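Local atomic coordinates of phosphoribosyl-aminoimidazole carboxylase (Aspergillus clavatus, PDB entry 3K5I), a protein that probably catalyses the ATP-dependent carboxylation of 5-aminoimidazole ribonucleotide to N5-carboxyaminoimidazole ribonucleotide in purine biosynthesis, as an ATP-grasp enzyme. Residues A[293-305]-A[321-335]. Numbering follows the deposited sequence.
Sequences HNSGHYTIEGCAL and PAQSLEIRQPSIMLN
Arg328 N donates to Gly302 O at 2.7 Å, tying the loop ahead of strand 331-337 to the last residue of the short helix 299-302. Farther along, Leu305 N bonds to Ser324 O at 2.9 Å, and a water bridges Ala304 N and Glu326 O, so the chain leaving the helix is held at several backbone points. At the other end, where the Asn294 side chain lies about 6 Å from the bound 5-aminoimidazole ribonucleotide, the amides of Asn294 and Asn335 meet from opposite directions with their planes 42° apart. Asn335 ND2 reaches Asn294 OD1 at 3.0 Å in a nearly straight bond (165° at the hydrogen); Lys373 also donates to this oxygen, while Asn335 ND2 has a second acceptor in Cys236 O.

With CG anti to the backbone N (chi1 175°) and bends farther out, Met333 brings SD to 3.4 Å from Asn294 ND2 and alongside His297 CB. The Tyr298 and Ile327 side chains cross at about a right angle, with Tyr298 CE2 3.7 Å from Ile327 CD1. Packing is tight where Leu305 CD1 presses on Ser324 CB at 3.3 Å.

Arg328 extends past Cys303 into the dimer interface, where NH1 bonds to Glu301 O of the second subunit. Strand 331-337 runs between strands 235-241 and 373-380, and segment 293-305, part of the ATP-grasp domain, packs through it on the large antiparallel sheet, Tyr298 also touching strand 221-232 and His297 stacking on His376.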
loop_
_atom_site.group_PDB
_atom_site.type_symbol
_atom_site.label_atom_id
_atom_site.label_comp_id
_atom_site.label_asym_id
_atom_site.label_seq_id
_atom_site.Cartn_x
_atom_site.Cartn_y
_atom_site.Cartn_z
ATOM N N HIS A 293 2.944 -5.473 15.061
ATOM C CA HIS A 293 3.687 -6.737 15.189
ATOM C C HIS A 293 3.786 -7.491 13.875
ATOM O O HIS A 293 2.930 -7.317 12.974
ATOM C CB HIS A 293 2.847 -7.586 16.289
ATOM C CG HIS A 293 3.564 -8.805 16.799
ATOM N ND1 HIS A 293 3.425 -10.047 16.208
ATOM C CD2 HIS A 293 4.420 -8.977 17.841
ATOM C CE1 HIS A 293 4.143 -10.929 16.880
ATOM N NE2 HIS A 293 4.791 -10.304 17.853
ATOM N N ASN A 294 4.832 -8.316 13.795
ATOM C CA ASN A 294 5.081 -9.078 12.570
ATOM C C ASN A 294 3.911 -9.969 12.289
ATOM O O ASN A 294 3.573 -10.282 11.149
ATOM C CB ASN A 294 6.320 -9.919 12.797
ATOM C CG ASN A 294 6.958 -10.396 11.535
ATOM O OD1 ASN A 294 8.159 -10.706 11.579
ATOM N ND2 ASN A 294 6.190 -10.529 10.432
ATOM N N SER A 295 3.317 -10.420 13.367
ATOM C CA SER A 295 2.162 -11.311 13.170
ATOM C C SER A 295 1.025 -10.663 12.442
ATOM O O SER A 295 0.121 -11.342 11.935
ATOM C CB SER A 295 1.654 -11.909 14.496
ATOM O OG SER A 295 0.504 -11.311 15.074
ATOM N N GLY A 296 1.057 -9.337 12.409
ATOM C CA GLY A 296 -0.036 -8.669 11.724
ATOM C C GLY A 296 0.251 -8.095 10.341
ATOM O O GLY A 296 -0.603 -7.407 9.726
ATOM N N HIS A 297 1.399 -8.411 9.765
ATOM C CA HIS A 297 1.611 -7.846 8.434
ATOM C C HIS A 297 0.586 -8.167 7.348
ATOM O O HIS A 297 0.360 -7.325 6.427
ATOM C CB HIS A 297 3.053 -8.088 7.926
ATOM C CG HIS A 297 4.104 -7.558 8.831
ATOM N ND1 HIS A 297 3.827 -6.594 9.772
ATOM C CD2 HIS A 297 5.449 -7.726 8.830
ATOM C CE1 HIS A 297 4.951 -6.260 10.383
ATOM N NE2 HIS A 297 5.946 -6.932 9.831
ATOM N N TYR A 298 -0.009 -9.362 7.494
ATOM C CA TYR A 298 -0.999 -9.804 6.529
ATOM C C TYR A 298 -2.194 -8.834 6.493
ATOM O O TYR A 298 -2.990 -8.804 5.522
ATOM C CB TYR A 298 -1.514 -11.229 6.813
ATOM C CG TYR A 298 -2.536 -11.170 7.923
ATOM C CD1 TYR A 298 -2.083 -11.252 9.244
ATOM C CD2 TYR A 298 -3.897 -10.962 7.682
ATOM C CE1 TYR A 298 -3.001 -11.152 10.279
ATOM C CE2 TYR A 298 -4.872 -10.869 8.744
ATOM C CZ TYR A 298 -4.390 -10.984 10.055
ATOM O OH TYR A 298 -5.147 -10.934 11.246
ATOM N N THR A 299 -2.322 -7.986 7.510
ATOM C CA THR A 299 -3.501 -7.099 7.504
ATOM C C THR A 299 -3.595 -6.104 6.350
ATOM O O THR A 299 -4.704 -5.608 5.963
ATOM C CB THR A 299 -3.639 -6.463 8.876
ATOM O OG1 THR A 299 -2.407 -5.773 9.208
ATOM C CG2 THR A 299 -3.920 -7.608 9.884
ATOM N N ILE A 300 -2.415 -5.799 5.805
ATOM C CA ILE A 300 -2.328 -4.865 4.685
ATOM C C ILE A 300 -3.111 -5.313 3.504
ATOM O O ILE A 300 -3.973 -4.621 3.001
ATOM C CB ILE A 300 -0.898 -4.709 4.203
ATOM C CG1 ILE A 300 -0.136 -3.934 5.283
ATOM C CG2 ILE A 300 -0.947 -3.756 3.028
ATOM C CD1 ILE A 300 1.386 -3.584 5.029
ATOM N N GLU A 301 -2.865 -6.526 3.054
ATOM C CA GLU A 301 -3.673 -6.933 1.911
ATOM C C GLU A 301 -4.857 -7.744 2.402
ATOM O O GLU A 301 -5.829 -7.993 1.652
ATOM C CB GLU A 301 -2.860 -7.873 1.038
ATOM C CG GLU A 301 -1.646 -7.176 0.409
ATOM C CD GLU A 301 -0.441 -7.088 1.346
ATOM O OE1 GLU A 301 -0.457 -7.671 2.450
ATOM O OE2 GLU A 301 0.520 -6.382 0.928
ATOM N N GLY A 302 -4.758 -8.154 3.657
ATOM C CA GLY A 302 -5.799 -8.999 4.201
ATOM C C GLY A 302 -7.087 -8.437 4.727
ATOM O O GLY A 302 -8.043 -9.202 4.876
ATOM N N CYS A 303 -7.087 -7.150 5.055
ATOM C CA CYS A 303 -8.264 -6.499 5.607
ATOM C C CYS A 303 -8.372 -5.079 5.099
ATOM O O CYS A 303 -7.377 -4.574 4.597
ATOM C CB CYS A 303 -8.107 -6.317 7.104
ATOM S SG CYS A 303 -7.439 -7.679 8.112
ATOM N N ALA A 304 -9.532 -4.429 5.272
ATOM C CA ALA A 304 -9.713 -3.041 4.836
ATOM C C ALA A 304 -8.853 -2.087 5.608
ATOM O O ALA A 304 -8.438 -1.164 4.915
ATOM C CB ALA A 304 -11.175 -2.503 4.836
ATOM N N LEU A 305 -8.634 -2.281 6.927
ATOM C CA LEU A 305 -7.824 -1.371 7.760
ATOM C C LEU A 305 -6.703 -2.229 8.236
ATOM O O LEU A 305 -6.951 -3.195 8.935
ATOM C CB LEU A 305 -8.543 -0.768 8.989
ATOM C CG LEU A 305 -9.558 0.271 8.556
ATOM C CD1 LEU A 305 -10.276 0.619 9.843
ATOM C CD2 LEU A 305 -8.900 1.471 7.820
ATOM N N PRO A 321 -14.159 1.434 12.136
ATOM C CA PRO A 321 -15.260 0.486 11.865
ATOM C C PRO A 321 -14.747 -0.953 12.094
ATOM O O PRO A 321 -13.726 -1.367 11.597
ATOM C CB PRO A 321 -15.671 0.816 10.435
ATOM C CG PRO A 321 -15.115 2.309 10.178
ATOM C CD PRO A 321 -13.952 2.496 11.116
ATOM N N ALA A 322 -15.392 -1.734 12.953
ATOM C CA ALA A 322 -14.917 -3.072 13.305
ATOM C C ALA A 322 -14.906 -4.003 12.067
ATOM O O ALA A 322 -14.140 -4.937 11.852
ATOM C CB ALA A 322 -15.934 -3.639 14.328
ATOM N N GLN A 323 -15.861 -3.772 11.199
ATOM C CA GLN A 323 -15.986 -4.540 9.968
ATOM C C GLN A 323 -14.651 -4.536 9.196
ATOM O O GLN A 323 -14.322 -5.512 8.512
ATOM C CB GLN A 323 -16.993 -3.734 9.110
ATOM C CG GLN A 323 -18.030 -4.541 8.329
ATOM C CD GLN A 323 -19.505 -4.175 8.545
ATOM O OE1 GLN A 323 -19.929 -3.031 8.788
ATOM N NE2 GLN A 323 -20.320 -5.197 8.394
ATOM N N SER A 324 -13.914 -3.426 9.281
ATOM C CA SER A 324 -12.645 -3.251 8.576
ATOM C C SER A 324 -11.442 -4.081 8.998
ATOM O O SER A 324 -10.375 -4.044 8.344
ATOM C CB SER A 324 -12.274 -1.774 8.631
ATOM O OG SER A 324 -13.219 -0.946 7.964
ATOM N N LEU A 325 -11.606 -4.805 10.102
ATOM C CA LEU A 325 -10.549 -5.644 10.673
ATOM C C LEU A 325 -10.903 -7.098 10.422
ATOM O O LEU A 325 -10.292 -8.012 10.942
ATOM C CB LEU A 325 -10.494 -5.422 12.175
ATOM C CG LEU A 325 -10.686 -3.906 12.362
ATOM C CD1 LEU A 325 -10.821 -3.500 13.828
ATOM C CD2 LEU A 325 -9.435 -3.265 11.898
ATOM N N GLU A 326 -11.913 -7.297 9.586
ATOM C CA GLU A 326 -12.335 -8.667 9.261
ATOM C C GLU A 326 -11.417 -9.007 8.102
ATOM O O GLU A 326 -11.121 -8.120 7.290
ATOM C CB GLU A 326 -13.776 -8.624 8.693
ATOM C CG GLU A 326 -14.866 -8.986 9.685
ATOM C CD GLU A 326 -16.280 -8.523 9.314
ATOM O OE1 GLU A 326 -16.644 -8.509 8.108
ATOM O OE2 GLU A 326 -17.036 -8.189 10.256
ATOM N N ILE A 327 -11.061 -10.280 8.005
ATOM C CA ILE A 327 -10.200 -10.759 6.920
ATOM C C ILE A 327 -10.964 -10.909 5.623
ATOM O O ILE A 327 -11.966 -11.621 5.546
ATOM C CB ILE A 327 -9.596 -12.075 7.361
ATOM C CG1 ILE A 327 -8.551 -11.732 8.397
ATOM C CG2 ILE A 327 -9.178 -13.003 6.212
ATOM C CD1 ILE A 327 -7.845 -13.003 9.017
ATOM N N ARG A 328 -10.507 -10.225 4.593
ATOM C CA ARG A 328 -11.167 -10.281 3.265
ATOM C C ARG A 328 -11.034 -11.640 2.569
ATOM O O ARG A 328 -11.996 -12.068 1.969
ATOM C CB ARG A 328 -10.467 -9.259 2.321
ATOM C CG ARG A 328 -10.264 -7.879 3.020
ATOM C CD ARG A 328 -9.775 -6.688 2.154
ATOM N NE ARG A 328 -10.186 -6.951 0.795
ATOM C CZ ARG A 328 -9.675 -6.428 -0.305
ATOM N NH1 ARG A 328 -8.672 -5.578 -0.185
ATOM N NH2 ARG A 328 -10.189 -6.782 -1.491
ATOM N N GLN A 329 -9.877 -12.305 2.584
ATOM C CA GLN A 329 -9.707 -13.610 1.935
ATOM C C GLN A 329 -8.529 -14.216 2.661
ATOM O O GLN A 329 -7.799 -13.491 3.327
ATOM C CB GLN A 329 -9.153 -13.412 0.540
ATOM C CG GLN A 329 -10.181 -13.051 -0.486
ATOM C CD GLN A 329 -9.430 -12.933 -1.779
ATOM O OE1 GLN A 329 -8.368 -12.308 -1.890
ATOM N NE2 GLN A 329 -9.939 -13.607 -2.757
ATOM N N PRO A 330 -8.335 -15.520 2.506
ATOM C CA PRO A 330 -7.191 -16.180 3.166
ATOM C C PRO A 330 -5.821 -15.705 2.664
ATOM O O PRO A 330 -5.650 -15.332 1.484
ATOM C CB PRO A 330 -7.405 -17.697 2.930
ATOM C CG PRO A 330 -8.921 -17.804 2.687
ATOM C CD PRO A 330 -9.502 -16.411 2.336
ATOM N N SER A 331 -4.837 -15.738 3.558
ATOM C CA SER A 331 -3.491 -15.325 3.186
ATOM C C SER A 331 -2.354 -15.927 3.989
ATOM O O SER A 331 -2.503 -16.511 5.064
ATOM C CB SER A 331 -3.366 -13.829 2.916
ATOM O OG SER A 331 -3.734 -13.031 4.023
ATOM N N ILE A 332 -1.182 -15.826 3.394
ATOM C CA ILE A 332 -0.009 -16.381 4.051
ATOM C C ILE A 332 1.106 -15.325 3.933
ATOM O O ILE A 332 1.315 -14.767 2.846
ATOM C CB ILE A 332 0.470 -17.725 3.310
ATOM C CG1 ILE A 332 -0.628 -18.779 3.384
ATOM C CG2 ILE A 332 1.653 -18.438 4.040
ATOM C CD1 ILE A 332 -0.400 -19.896 2.392
ATOM N N MET A 333 1.826 -15.054 5.021
ATOM C CA MET A 333 2.935 -14.096 4.918
ATOM C C MET A 333 4.142 -14.945 5.257
ATOM O O MET A 333 4.115 -15.746 6.230
ATOM C CB MET A 333 2.799 -12.913 5.895
ATOM C CG MET A 333 3.981 -11.878 5.976
ATOM S SD MET A 333 4.498 -11.681 7.721
ATOM C CE MET A 333 5.289 -13.158 8.053
ATOM N N LEU A 334 5.159 -14.727 4.423
ATOM C CA LEU A 334 6.467 -15.368 4.559
ATOM C C LEU A 334 7.514 -14.260 4.837
ATOM O O LEU A 334 7.511 -13.214 4.191
ATOM C CB LEU A 334 6.815 -16.122 3.263
ATOM C CG LEU A 334 8.198 -16.797 3.317
ATOM C CD1 LEU A 334 8.232 -18.139 4.029
ATOM C CD2 LEU A 334 8.576 -17.064 1.911
ATOM N N ASN A 335 8.393 -14.413 5.821
ATOM C CA ASN A 335 9.368 -13.352 6.068
ATOM C C ASN A 335 10.515 -13.620 5.134
ATOM O O ASN A 335 10.685 -14.774 4.826
ATOM C CB ASN A 335 9.950 -13.434 7.501
ATOM C CG ASN A 335 9.217 -12.505 8.453
ATOM O OD1 ASN A 335 8.521 -11.572 8.011
ATOM N ND2 ASN A 335 9.321 -12.767 9.754
HETATM O O HOH W 1 -7.260 -4.931 1.705
HETATM O O HOH W 2 -11.836 -5.924 6.080
#